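Local structure of class II aldolase/adducin N-terminal domain-containing protein (Thermoplasma acidophilum, 3M4R) at residues Val60-Ser65 against Gly74-Arg79; Asp134-Ile139 against Asn206-Ala211. The protein is of uncharacterised function, but its class II aldolase/adducin-like N-terminal domain binds a zinc ion and the full-length protein is probably an oxidoreductase. All blocks are in the same frame, centred on the assembly; numbering follows the deposited sequence.

Contact 1: residues Val60-Ser65 against Gly74-Arg79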
loop_
_atom_site.group_PDB
_atom_site.type_symbol
_atom_site.label_atom_id
_atom_site.label_comp_id
_atom_site.label_asym_id
_atom_site.label_seq_id
_atom_site.Cartn_x
_atom_site.Cartn_y
_atom_site.Cartn_z
ATOM N N VAL A 60 4.223 -7.141 -4.961
ATOM C CA VAL A 60 3.474 -6.798 -3.774
ATOM C C VAL A 60 3.908 -7.710 -2.646
ATOM O O VAL A 60 4.209 -8.880 -2.853
ATOM C CB VAL A 60 1.954 -6.906 -3.978
ATOM C CG1 VAL A 60 1.516 -8.375 -4.297
ATOM C CG2 VAL A 60 1.179 -6.400 -2.760
ATOM N N LYS A 61 3.936 -7.148 -1.438
ATOM C CA LYS A 61 4.298 -7.876 -0.244
ATOM C C LYS A 61 3.533 -9.174 -0.115
ATOM O O LYS A 61 2.350 -9.190 -0.359
ATOM C CB LYS A 61 4.032 -6.994 0.983
ATOM C CG LYS A 61 4.571 -7.566 2.243
ATOM C CD LYS A 61 3.511 -7.939 3.142
ATOM C CE LYS A 61 4.037 -8.221 4.536
ATOM N NZ LYS A 61 3.516 -9.586 4.951
ATOM N N ASN A 62 4.210 -10.251 0.294
ATOM C CA ASN A 62 3.579 -11.562 0.386
ATOM C C ASN A 62 3.583 -12.094 1.803
ATOM O O ASN A 62 4.073 -11.431 2.701
ATOM C CB ASN A 62 4.189 -12.551 -0.637
ATOM C CG ASN A 62 5.628 -12.847 -0.390
ATOM O OD1 ASN A 62 6.042 -13.000 0.756
ATOM N ND2 ASN A 62 6.407 -13.008 -1.483
ATOM N N SER A 63 3.017 -13.279 2.005
ATOM C CA SER A 63 2.824 -13.833 3.356
ATOM C C SER A 63 4.080 -14.462 3.940
ATOM O O SER A 63 4.042 -15.000 5.036
ATOM C CB SER A 63 1.741 -14.909 3.311
ATOM O OG SER A 63 2.089 -15.889 2.357
ATOM N N GLY A 64 5.175 -14.461 3.193
ATOM C CA GLY A 64 6.406 -15.112 3.647
ATOM C C GLY A 64 7.263 -14.316 4.658
ATOM O O GLY A 64 8.261 -14.839 5.124
ATOM N N SER A 65 6.934 -13.042 4.919
ATOM C CA SER A 65 7.692 -12.239 5.871
ATOM C C SER A 65 6.902 -11.022 6.342
ATOM O O SER A 65 6.002 -10.553 5.628
ATOM C CB SER A 65 9.000 -11.727 5.195
ATOM O OG SER A 65 9.776 -10.871 6.053
ATOM N N GLY A 74 10.139 -11.614 -0.511
ATOM C CA GLY A 74 8.872 -11.229 0.038
ATOM C C GLY A 74 7.959 -10.483 -0.877
ATOM O O GLY A 74 6.957 -9.982 -0.402
ATOM N N PHE A 75 8.311 -10.342 -2.157
ATOM C CA PHE A 75 7.504 -9.614 -3.114
ATOM C C PHE A 75 7.083 -10.550 -4.214
ATOM O O PHE A 75 7.920 -11.059 -4.968
ATOM C CB PHE A 75 8.226 -8.376 -3.633
ATOM C CG PHE A 75 8.305 -7.331 -2.574
ATOM C CD1 PHE A 75 9.347 -7.366 -1.630
ATOM C CD2 PHE A 75 7.250 -6.443 -2.381
ATOM C CE1 PHE A 75 9.360 -6.447 -0.552
ATOM C CE2 PHE A 75 7.259 -5.526 -1.302
ATOM C CZ PHE A 75 8.314 -5.534 -0.389
ATOM N N THR A 76 5.786 -10.751 -4.309
ATOM C CA THR A 76 5.198 -11.733 -5.248
ATOM C C THR A 76 4.745 -10.913 -6.440
ATOM O O THR A 76 4.163 -9.816 -6.285
ATOM C CB THR A 76 4.086 -12.503 -4.575
ATOM O OG1 THR A 76 4.664 -13.471 -3.652
ATOM C CG2 THR A 76 3.103 -13.256 -5.596
ATOM N N GLY A 77 5.032 -11.430 -7.640
ATOM C CA GLY A 77 4.702 -10.755 -8.894
ATOM C C GLY A 77 3.294 -11.035 -9.363
ATOM O O GLY A 77 2.956 -12.212 -9.600
ATOM N N ILE A 78 2.511 -9.968 -9.558
ATOM C CA ILE A 78 1.136 -10.049 -10.062
ATOM C C ILE A 78 1.066 -9.322 -11.382
ATOM O O ILE A 78 1.552 -8.186 -11.524
ATOM C CB ILE A 78 0.118 -9.435 -9.031
ATOM C CG1 ILE A 78 0.213 -10.158 -7.679
ATOM C CG2 ILE A 78 -1.355 -9.435 -9.546
ATOM C CD1 ILE A 78 -0.198 -11.665 -7.656
ATOM N N ARG A 79 0.486 -9.950 -12.373
ATOM C CA ARG A 79 0.354 -9.297 -13.681
ATOM C C ARG A 79 -0.583 -8.113 -13.549
ATOM O O ARG A 79 -1.694 -8.269 -13.101
ATOM C CB ARG A 79 -0.204 -10.253 -14.736
ATOM C CG ARG A 79 0.634 -11.498 -14.955
ATOM C CD ARG A 79 0.038 -12.491 -15.965
ATOM N NE ARG A 79 1.076 -13.484 -16.159
ATOM C CZ ARG A 79 1.992 -13.467 -17.115
ATOM N NH1 ARG A 79 1.966 -12.559 -18.087
ATOM N NH2 ARG A 79 2.911 -14.411 -17.113
#
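Asn-62 meets Thr-76 where strands 54-61 and 75-79 run out into the loop that joins them, its ND2 donating to OG1 at 2.8 Å with an N-H...O angle of 145°. The two side chains lie at about a right angle. A chi1 of 64° puts CG of Asn-62 close to Gly-74 O and C, and ND2 lies 3.0 Å from Gly-74 C. OD1 accepts from Gly-64 N at 3.0 Å, closing an Asx turn. Along the strands, Val-60 and Thr-76 form an antiparallel hydrogen-bonded pair, and Asn-62 N adds a more bent bond to Gly-74 O. On the other face of the sheet, Phe-75 places CD2 3.5 Å from Lys-61 N and packs on helix 16-28. NZ of Lys-61 donates to the carbonyls of Asn-62 and Ser-65, tying the turn together. Asn-62 ND2 also bonds to Arg-73 O, while Thr-76 OG1 has a second partner, Pro-111 O, in a separate loop. An alanine at Asn-62 would probably leave Gly-64 N without its acceptor, Thr-76 OG1 without its ND2 donor and the turn freer to move. In this hairpin, whose strand 75-79 is outermost in the mixed sheet, one buried carboxamide closes the turn through OD1 and ties it to Thr-76 through ND2.

Contact 2: residues Asp134-Ile139 against Asn206-Ala211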
loop_
_atom_site.group_PDB
_atom_site.type_symbol
_atom_site.label_atom_id
_atom_site.label_comp_id
_atom_site.label_asym_id
_atom_site.label_seq_id
_atom_site.Cartn_x
_atom_site.Cartn_y
_atom_site.Cartn_z
ATOM N N ASP A 134 -1.048 3.154 14.244
ATOM C CA ASP A 134 -1.802 3.396 15.475
ATOM C C ASP A 134 -2.419 4.817 15.610
ATOM O O ASP A 134 -3.592 4.945 15.917
ATOM C CB ASP A 134 -0.932 3.093 16.699
ATOM C CG ASP A 134 -1.727 3.148 17.982
ATOM O OD1 ASP A 134 -2.632 2.285 18.112
ATOM O OD2 ASP A 134 -1.473 4.058 18.833
ATOM N N ALA A 135 -1.633 5.860 15.389
ATOM C CA ALA A 135 -2.136 7.228 15.463
ATOM C C ALA A 135 -3.225 7.521 14.410
ATOM O O ALA A 135 -4.085 8.376 14.617
ATOM C CB ALA A 135 -0.986 8.236 15.330
ATOM N N ILE A 136 -3.199 6.820 13.288
ATOM C CA ILE A 136 -4.260 6.989 12.284
ATOM C C ILE A 136 -5.550 6.322 12.763
ATOM O O ILE A 136 -6.653 6.856 12.557
ATOM C CB ILE A 136 -3.840 6.459 10.923
ATOM C CG1 ILE A 136 -2.795 7.398 10.290
ATOM C CG2 ILE A 136 -5.051 6.282 10.009
ATOM C CD1 ILE A 136 -3.292 8.818 9.887
ATOM N N LEU A 137 -5.413 5.167 13.404
ATOM C CA LEU A 137 -6.550 4.466 13.961
ATOM C C LEU A 137 -7.193 5.308 15.059
ATOM O O LEU A 137 -8.408 5.418 15.093
ATOM C CB LEU A 137 -6.139 3.091 14.511
ATOM C CG LEU A 137 -5.857 1.914 13.545
ATOM C CD1 LEU A 137 -5.480 0.641 14.356
ATOM C CD2 LEU A 137 -7.059 1.612 12.643
ATOM N N SER A 138 -6.374 5.926 15.919
ATOM C CA SER A 138 -6.872 6.786 16.990
ATOM C C SER A 138 -7.636 7.993 16.484
ATOM O O SER A 138 -8.736 8.253 16.941
ATOM C CB SER A 138 -5.738 7.338 17.852
ATOM O OG SER A 138 -5.072 6.314 18.556
ATOM N N ILE A 139 -7.043 8.739 15.552
ATOM C CA ILE A 139 -7.684 9.951 15.065
ATOM C C ILE A 139 -8.963 9.633 14.313
ATOM O O ILE A 139 -9.940 10.369 14.418
ATOM C CB ILE A 139 -6.744 10.862 14.214
ATOM C CG1 ILE A 139 -7.221 12.318 14.339
ATOM C CG2 ILE A 139 -6.715 10.422 12.758
ATOM C CD1 ILE A 139 -6.306 13.344 13.728
ATOM N N ASN A 206 4.918 12.139 7.167
ATOM C CA ASN A 206 4.326 13.476 7.341
ATOM C C ASN A 206 2.892 13.369 7.833
ATOM O O ASN A 206 2.539 13.996 8.824
ATOM C CB ASN A 206 4.436 14.285 6.035
ATOM C CG ASN A 206 5.808 14.933 5.879
ATOM O OD1 ASN A 206 6.389 15.384 6.879
ATOM N ND2 ASN A 206 6.323 15.012 4.653
ATOM N N ILE A 207 2.103 12.485 7.228
ATOM C CA ILE A 207 0.699 12.329 7.621
ATOM C C ILE A 207 0.523 11.688 8.985
ATOM O O ILE A 207 -0.257 12.185 9.823
ATOM C CB ILE A 207 -0.099 11.547 6.588
ATOM C CG1 ILE A 207 -0.305 12.415 5.330
ATOM C CG2 ILE A 207 -1.438 11.076 7.167
ATOM C CD1 ILE A 207 -0.551 11.574 4.079
ATOM N N VAL A 208 1.259 10.626 9.263
ATOM C CA VAL A 208 1.069 9.942 10.530
ATOM C C VAL A 208 1.549 10.849 11.667
ATOM O O VAL A 208 0.906 10.932 12.699
ATOM C CB VAL A 208 1.803 8.594 10.579
ATOM C CG1 VAL A 208 1.778 8.018 11.965
ATOM C CG2 VAL A 208 1.164 7.597 9.548
ATOM N N SER A 209 2.669 11.535 11.449
ATOM C CA SER A 209 3.278 12.353 12.486
ATOM C C SER A 209 2.369 13.536 12.808
ATOM O O SER A 209 2.286 13.939 13.957
ATOM C CB SER A 209 4.721 12.764 12.130
ATOM O OG SER A 209 4.785 13.819 11.184
ATOM N N ARG A 210 1.647 14.035 11.806
ATOM C CA ARG A 210 0.596 15.025 12.018
ATOM C C ARG A 210 -0.577 14.484 12.841
ATOM O O ARG A 210 -1.107 15.189 13.723
ATOM C CB ARG A 210 0.115 15.645 10.700
ATOM C CG ARG A 210 1.207 16.456 10.008
ATOM C CD ARG A 210 0.855 16.881 8.583
ATOM N NE ARG A 210 0.029 18.084 8.594
ATOM C CZ ARG A 210 -0.191 18.869 7.540
ATOM N NH1 ARG A 210 -0.972 19.933 7.659
ATOM N NH2 ARG A 210 0.348 18.587 6.354
ATOM N N ALA A 211 -0.958 13.246 12.587
ATOM C CA ALA A 211 -1.962 12.562 13.390
ATOM C C ALA A 211 -1.486 12.441 14.833
ATOM O O ALA A 211 -2.233 12.731 15.761
ATOM C CB ALA A 211 -2.244 11.153 12.825
#
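Ala-211 and Ile-207, which both touch the helix 134-140, are joined by an ordinary helical bond from Ala-211 N to Ile-207 O, 3.0 Å long; no hydrogen bond crosses between the two segments, and the contact itself is apolar. At its centre the methyl of Ala-211 faces that of Ala-135, CB to CB 4.0 Å, and also lies 3.8 Å from Ala-135 O. Ile-136 flanks this pair with its longer branch. CG1 is anti to the carbonyl carbon (chi1 -72°), and from there CD1 reaches the Ala-211 methyl at 3.9 Å and Ile-207 CG2 at 4.0 Å. Lower on the same branch, Ile-136 CG1 meets Val-208 CG2 at 4.0 Å, the two side chains lying at about a right angle. Ile-139 CD1 approaches Ala-211 CA to 4.4 Å, a looser touch. With alanine methyls facing each other, the axes of the two segments come within 8.5 Å, crossing at 54°. Around them, Leu-153 of helix 146-153 covers Ile-136 and Ala-211, while Leu-190 of strand 189-194 backs Ile-207 and Val-208. The result is a crossed helix pair with small residues at its centre: in this aldolase-type domain, helix 197-215, which packs on strand 189-194 of the mixed sheet, is crossed by helix 134-140.

Contact 1 precedes contact 2 along the chain, and the two lie on opposite sides of its centre, about 26 Å apart between centres and about 16 Å between nearest atoms. Both belong to the class II aldolase/adducin N-terminal domain. Contact 1 joins strands 54-61 and 75-79 at one end of the mixed sheet; contact 2 joins helices 134-140 and 197-215, the second of which directly follows strand 189-194 of that sheet. The zinc site lies near both: Lys-61 and Ile-136 each have a side chain about 10 Å from the zinc ion, and that of Ile-136 is about 7 Å from the side chain of the zinc ligand His-188. Sheet edge and helix pair therefore approach the metal site from different parts of the fold.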